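Beta-mannosidase (Trichoderma harzianum, PDB 4CVU) probably hydrolyses terminal, non-reducing beta-D-mannose residues of beta-mannosides, as a glycosylated fungal enzyme of glycoside hydrolase family 2. Local coordinates at residues S355-D360 with V555-N560; G511-L516 with Y534-A539. One frame throughout, in Å; residues are numbered along the deposited sequence.

Overall arrangement
Contact 1 lies toward the surface and is partly buried, whereas contact 2 is buried, between helix 506-528 and the loop after barrel strand 534-535. Both lean on the same mixed sheet: 355-360 follows its strand 351-354, and its strand 534-535 opens the second segment of contact 2. Their chemistry differs accordingly. Contact 1 is polar and sugar-bridged, with two glycosylated asparagines and one arginine. In contact 2 a tyrosine packs against a proline and a cysteine. The two regions adjoin through a probable hydrogen bond between Tyr558 and Glu514 and through Glu556 packing on Pro536. They also share a glycan: the one attached at Asn560 in contact 1 extends over the helix of contact 2.

Contact 1: residues S355-D360 with V555-N560; sequences SGNITD and VERYYN. With NAG (2-acetamido-2-deoxy-beta-D-glucopyranose), chain D; NAG (2-acetamido-2-deoxy-beta-D-glucopyranose), chain F.
The guanidinium of Arg557 meets the amide of Asn357 at its edge, where O6 of the Asn357-linked NAG (chain F) and the backbone O of Asn560 also lie. The Tyr558 ring carries Glu556 CB 3.5 Å above one face, toward the rim, and O6 of the NAG on Asn560 (chain D) at its edge; Tyr558 CB in turn sits over the centre of one Tyr559 face. Arg557 NH2 donates to Asn357 OD1 at 2.9 Å from 38° above the carbonyl plane, the amide and guanidinium planes being 44° apart. The same NH2 reaches O6 of the chain F sugar at 2.8 Å, and NH1 shares that oxygen at 2.9 Å. A bend at chi3 (-80°) turns the otherwise extended arginine so that NH1 also meets Asn560 O at 3.0 Å, while NE is held by Asn371. Behind it a type II' turn, Arg557 to Asn560, presents the second glycosylated asparagine, whose sugar donates from O6 to Glu556 O (2.9 Å) and accepts from Tyr559 N at O7 (3.0 Å). A methionine in place of Arg557 would probably leave Asn357 OD1, O6 of the chain F sugar and Asn560 O without the arginine's N-H groups, and that sugar freer to swing. The charged guanidinium thus ties one N-linked sugar and its asparagine to the turn bearing the other, through N-H donors to oxygens that carry no formal charge.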
# COMPACT_ATOMS: atom_id res chain seq x y z
N SER A 355 16.19 37.87 28.46
CA SER A 355 15.96 38.65 27.24
C SER A 355 16.10 40.17 27.41
O SER A 355 15.69 40.92 26.53
CB SER A 355 14.57 38.34 26.70
OG SER A 355 13.63 38.37 27.72
N GLY A 356 16.66 40.62 28.51
CA GLY A 356 16.80 42.05 28.80
C GLY A 356 18.09 42.55 28.22
O GLY A 356 18.81 41.79 27.54
N ASN A 357 18.41 43.82 28.51
CA ASN A 357 19.57 44.46 27.91
C ASN A 357 20.90 43.77 28.24
O ASN A 357 21.08 43.25 29.35
CB ASN A 357 19.71 45.91 28.37
CG ASN A 357 18.66 46.84 27.80
OD1 ASN A 357 17.95 46.52 26.85
ND2 ASN A 357 18.55 48.01 28.41
N ILE A 358 21.83 43.83 27.30
CA ILE A 358 23.21 43.46 27.55
C ILE A 358 23.78 44.50 28.51
O ILE A 358 23.80 45.67 28.19
CB ILE A 358 24.04 43.40 26.24
CG1 ILE A 358 23.48 42.34 25.27
CG2 ILE A 358 25.50 43.10 26.52
CD1 ILE A 358 23.70 40.91 25.70
N THR A 359 24.28 44.05 29.66
CA THR A 359 24.72 44.96 30.73
C THR A 359 26.08 45.58 30.45
O THR A 359 26.85 45.10 29.62
CB THR A 359 24.82 44.21 32.07
OG1 THR A 359 25.92 43.30 32.03
CG2 THR A 359 23.54 43.41 32.37
N ASP A 360 26.40 46.66 31.17
CA ASP A 360 27.72 47.30 31.04
C ASP A 360 28.82 46.30 31.34
O ASP A 360 29.83 46.25 30.64
CB ASP A 360 27.85 48.51 31.99
CG ASP A 360 26.94 49.63 31.62
OD1 ASP A 360 26.70 49.80 30.41
OD2 ASP A 360 26.48 50.38 32.51
N VAL A 555 7.55 46.18 28.06
CA VAL A 555 7.73 47.19 27.02
C VAL A 555 8.74 46.59 26.04
O VAL A 555 9.95 46.58 26.32
CB VAL A 555 8.21 48.54 27.61
CG1 VAL A 555 8.49 49.56 26.53
CG2 VAL A 555 7.19 49.09 28.61
N GLU A 556 8.23 46.05 24.94
CA GLU A 556 9.08 45.44 23.87
C GLU A 556 9.96 46.46 23.17
O GLU A 556 9.56 47.58 22.95
CB GLU A 556 8.22 44.74 22.85
CG GLU A 556 7.56 43.46 23.37
CD GLU A 556 8.60 42.38 23.55
OE1 GLU A 556 8.90 41.67 22.55
OE2 GLU A 556 9.14 42.27 24.67
N ARG A 557 11.18 46.05 22.84
CA ARG A 557 12.08 46.86 22.01
C ARG A 557 11.55 47.08 20.62
O ARG A 557 11.68 48.14 20.06
CB ARG A 557 13.47 46.21 21.89
CG ARG A 557 14.49 47.18 21.34
CD ARG A 557 15.88 46.62 21.42
NE ARG A 557 16.44 46.76 22.73
CZ ARG A 557 16.99 47.87 23.19
NH1 ARG A 557 17.02 48.93 22.43
NH2 ARG A 557 17.49 47.93 24.40
N TYR A 558 10.96 46.03 20.06
CA TYR A 558 10.55 46.05 18.67
C TYR A 558 11.75 46.49 17.81
O TYR A 558 12.78 45.89 17.85
CB TYR A 558 9.32 46.94 18.43
CG TYR A 558 8.08 46.56 19.16
CD1 TYR A 558 7.43 45.40 18.85
CD2 TYR A 558 7.54 47.35 20.14
CE1 TYR A 558 6.30 45.03 19.48
CE2 TYR A 558 6.40 46.98 20.81
CZ TYR A 558 5.78 45.81 20.45
OH TYR A 558 4.68 45.39 21.06
N TYR A 559 11.60 47.57 17.07
CA TYR A 559 12.57 48.00 16.08
C TYR A 559 13.31 49.28 16.54
O TYR A 559 13.88 49.99 15.73
CB TYR A 559 11.92 48.02 14.66
CG TYR A 559 10.86 46.89 14.57
CD1 TYR A 559 11.15 45.59 15.05
CD2 TYR A 559 9.57 47.14 14.18
CE1 TYR A 559 10.20 44.57 15.09
CE2 TYR A 559 8.60 46.12 14.22
CZ TYR A 559 8.91 44.84 14.67
OH TYR A 559 7.94 43.86 14.69
N ASN A 560 13.30 49.53 17.84
CA ASN A 560 14.09 50.60 18.46
C ASN A 560 15.50 50.11 18.64
O ASN A 560 15.92 49.82 19.76
CB ASN A 560 13.54 51.01 19.82
CG ASN A 560 12.17 51.66 19.75
OD1 ASN A 560 12.04 52.80 19.32
ND2 ASN A 560 11.14 50.93 20.18
C1 NAG D . 9.74 51.35 20.24
C2 NAG D . 8.70 51.24 19.13
C3 NAG D . 7.34 51.81 19.53
C4 NAG D . 6.91 51.24 20.88
C5 NAG D . 8.03 51.42 21.90
C6 NAG D . 7.71 50.75 23.23
C7 NAG D . 9.77 51.21 16.93
C8 NAG D . 10.30 52.05 15.80
N2 NAG D . 9.23 51.89 17.95
O3 NAG D . 6.42 51.49 18.50
O4 NAG D . 5.75 51.86 21.38
O5 NAG D . 9.20 50.79 21.43
O6 NAG D . 7.36 49.41 23.02
O7 NAG D . 9.83 49.97 16.88
C1 NAG F . 17.60 49.05 28.03
C2 NAG F . 17.04 49.94 29.15
C3 NAG F . 16.20 51.07 28.61
C4 NAG F . 16.97 51.82 27.55
C5 NAG F . 17.42 50.83 26.47
C6 NAG F . 18.28 51.51 25.40
C7 NAG F . 16.80 48.65 31.23
C8 NAG F . 15.92 47.83 32.15
N2 NAG F . 16.27 49.16 30.11
O3 NAG F . 15.95 51.93 29.69
O4 NAG F . 16.15 52.81 27.00
O5 NAG F . 18.22 49.87 27.09
O6 NAG F . 18.45 50.60 24.34
O7 NAG F . 17.98 48.82 31.51

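Contact 2: residues G511-L516 with Y534-A539; sequences GQYENL and YSPCSA. With MAN (alpha-D-mannopyranose), chain B; MAN (alpha-D-mannopyranose), chain C; NAG (2-acetamido-2-deoxy-beta-D-glucopyranose), chain E.
Tyr513 OH, hydrogen-bonded to Glu491 OE2 of helix 490-501, ends against the loop after strand 534-535, 3.3 Å from Pro536 CB and 3.4 Å from Cys537 SG. With CG anti to the backbone N (chi1 165°), the tyrosine reaches out from helix 506-528 to this loop. The ring and the proline are set obliquely, with Tyr513 CZ 4.1 Å from Pro536 CB. Cys537 SG stands between its own backbone N and carbonyl carbon (chi1 58°), which brings the sulfur beside the phenol oxygen. Pro536 O is buried here without a hydrogen-bond partner. One residue further along the helix, Glu514 faces the protein's own glycan: its OE2 accepts from N2 of the second NAG of the Asn560 glycan (chain E) at 2.8 Å and is also hydrogen-bonded to Tyr558 OH. Gly511 O accepts from O6 of a mannose (chain C), also at 2.8 Å. The helix therefore has a protein-facing and a glycan-facing side. Strands 481-485 and 534-535 pair in parallel, and the chain crosses between them through helices 490-501 and 506-528, a beta-alpha-beta crossover of the kind that builds the (beta/alpha)8 barrel of family 2 glycoside hydrolases.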
# COMPACT_ATOMS: atom_id res chain seq x y z
N GLY A 511 -1.89 47.02 18.98
CA GLY A 511 -2.49 47.19 20.32
C GLY A 511 -3.21 45.95 20.81
O GLY A 511 -3.17 45.64 21.99
N GLN A 512 -3.85 45.22 19.91
CA GLN A 512 -4.49 43.96 20.27
C GLN A 512 -3.45 42.91 20.66
O GLN A 512 -3.68 42.11 21.57
CB GLN A 512 -5.30 43.43 19.09
CG GLN A 512 -6.54 44.22 18.72
CD GLN A 512 -7.24 43.60 17.54
OE1 GLN A 512 -6.65 43.45 16.47
NE2 GLN A 512 -8.50 43.18 17.73
N TYR A 513 -2.32 42.92 19.93
CA TYR A 513 -1.20 42.04 20.22
C TYR A 513 -0.70 42.27 21.63
O TYR A 513 -0.59 41.33 22.41
CB TYR A 513 -0.06 42.21 19.19
CG TYR A 513 1.28 41.61 19.62
CD1 TYR A 513 1.48 40.24 19.65
CD2 TYR A 513 2.35 42.43 19.98
CE1 TYR A 513 2.71 39.69 20.05
CE2 TYR A 513 3.56 41.91 20.36
CZ TYR A 513 3.74 40.53 20.39
OH TYR A 513 4.96 39.99 20.78
N GLU A 514 -0.37 43.52 21.94
CA GLU A 514 0.08 43.89 23.28
C GLU A 514 -0.99 43.56 24.31
O GLU A 514 -0.70 42.99 25.35
CB GLU A 514 0.42 45.38 23.35
CG GLU A 514 1.65 45.73 22.57
CD GLU A 514 2.09 47.16 22.80
OE1 GLU A 514 1.22 47.99 23.17
OE2 GLU A 514 3.30 47.43 22.61
N ASN A 515 -2.24 43.88 23.99
CA ASN A 515 -3.32 43.70 24.95
C ASN A 515 -3.52 42.22 25.26
O ASN A 515 -3.64 41.84 26.43
CB ASN A 515 -4.62 44.31 24.42
CG ASN A 515 -5.79 44.10 25.37
OD1 ASN A 515 -5.82 44.67 26.44
ND2 ASN A 515 -6.69 43.23 25.00
N LEU A 516 -3.52 41.37 24.22
CA LEU A 516 -3.72 39.92 24.45
C LEU A 516 -2.46 39.26 25.00
O LEU A 516 -2.47 38.65 26.09
CB LEU A 516 -4.16 39.18 23.19
CG LEU A 516 -4.56 37.71 23.40
CD1 LEU A 516 -5.61 37.60 24.48
CD2 LEU A 516 -5.05 37.04 22.12
N TYR A 534 8.96 34.67 30.61
CA TYR A 534 7.98 34.85 29.57
C TYR A 534 8.51 35.69 28.46
O TYR A 534 9.36 36.58 28.66
CB TYR A 534 6.69 35.51 30.11
CG TYR A 534 5.57 35.67 29.08
CD1 TYR A 534 4.82 34.58 28.67
CD2 TYR A 534 5.26 36.92 28.55
CE1 TYR A 534 3.81 34.70 27.74
CE2 TYR A 534 4.23 37.07 27.62
CZ TYR A 534 3.51 35.96 27.22
OH TYR A 534 2.50 36.07 26.29
N SER A 535 7.99 35.42 27.28
CA SER A 535 8.19 36.28 26.15
C SER A 535 6.88 36.29 25.38
O SER A 535 6.23 35.23 25.25
CB SER A 535 9.35 35.75 25.29
OG SER A 535 9.46 36.50 24.09
N PRO A 536 6.49 37.46 24.87
CA PRO A 536 5.22 37.54 24.17
C PRO A 536 5.20 36.78 22.82
O PRO A 536 4.12 36.50 22.31
CB PRO A 536 5.00 39.03 23.98
CG PRO A 536 6.35 39.64 24.08
CD PRO A 536 7.18 38.76 24.94
N CYS A 537 6.37 36.46 22.26
CA CYS A 537 6.44 35.56 21.09
C CYS A 537 7.79 34.90 20.96
O CYS A 537 8.77 35.29 21.61
CB CYS A 537 6.08 36.28 19.80
SG CYS A 537 7.16 37.69 19.48
N SER A 538 7.82 33.90 20.09
CA SER A 538 8.94 32.98 19.95
C SER A 538 10.23 33.63 19.49
O SER A 538 11.29 33.07 19.71
CB SER A 538 8.61 31.90 18.93
OG SER A 538 8.41 32.50 17.66
N ALA A 539 10.13 34.76 18.80
CA ALA A 539 11.29 35.48 18.32
C ALA A 539 11.06 36.97 18.35
O ALA A 539 10.12 37.47 17.73
CB ALA A 539 11.63 35.05 16.88
C1 MAN B . -7.38 49.59 23.19
C2 MAN B . -8.19 48.59 24.02
C3 MAN B . -7.69 47.18 23.79
C4 MAN B . -7.60 46.87 22.30
C5 MAN B . -6.70 47.90 21.65
C6 MAN B . -6.54 47.59 20.16
O2 MAN B . -9.55 48.65 23.67
O3 MAN B . -8.54 46.24 24.40
O4 MAN B . -7.11 45.54 22.12
O5 MAN B . -7.26 49.20 21.84
O6 MAN B . -5.55 48.43 19.58
C1 MAN C . -4.32 50.45 22.33
C2 MAN C . -5.31 50.82 23.44
C3 MAN C . -4.50 51.15 24.68
C4 MAN C . -3.57 49.98 25.04
C5 MAN C . -2.70 49.56 23.86
C6 MAN C . -1.87 48.31 24.18
O2 MAN C . -6.12 49.71 23.83
O3 MAN C . -5.38 51.33 25.75
O4 MAN C . -2.74 50.33 26.11
O5 MAN C . -3.54 49.31 22.74
O6 MAN C . -2.66 47.16 24.33
C1 NAG E . 4.56 51.27 20.86
C2 NAG E . 3.54 51.09 21.96
C3 NAG E . 2.26 50.52 21.38
C4 NAG E . 1.75 51.35 20.21
C5 NAG E . 2.91 51.44 19.22
C6 NAG E . 2.59 52.15 17.91
C7 NAG E . 4.30 50.51 24.20
C8 NAG E . 4.72 49.46 25.16
N2 NAG E . 3.98 50.15 22.97
O3 NAG E . 1.31 50.32 22.39
O4 NAG E . 0.69 50.63 19.60
O5 NAG E . 4.02 52.07 19.84
O6 NAG E . 1.85 53.26 18.28
O7 NAG E . 4.31 51.66 24.58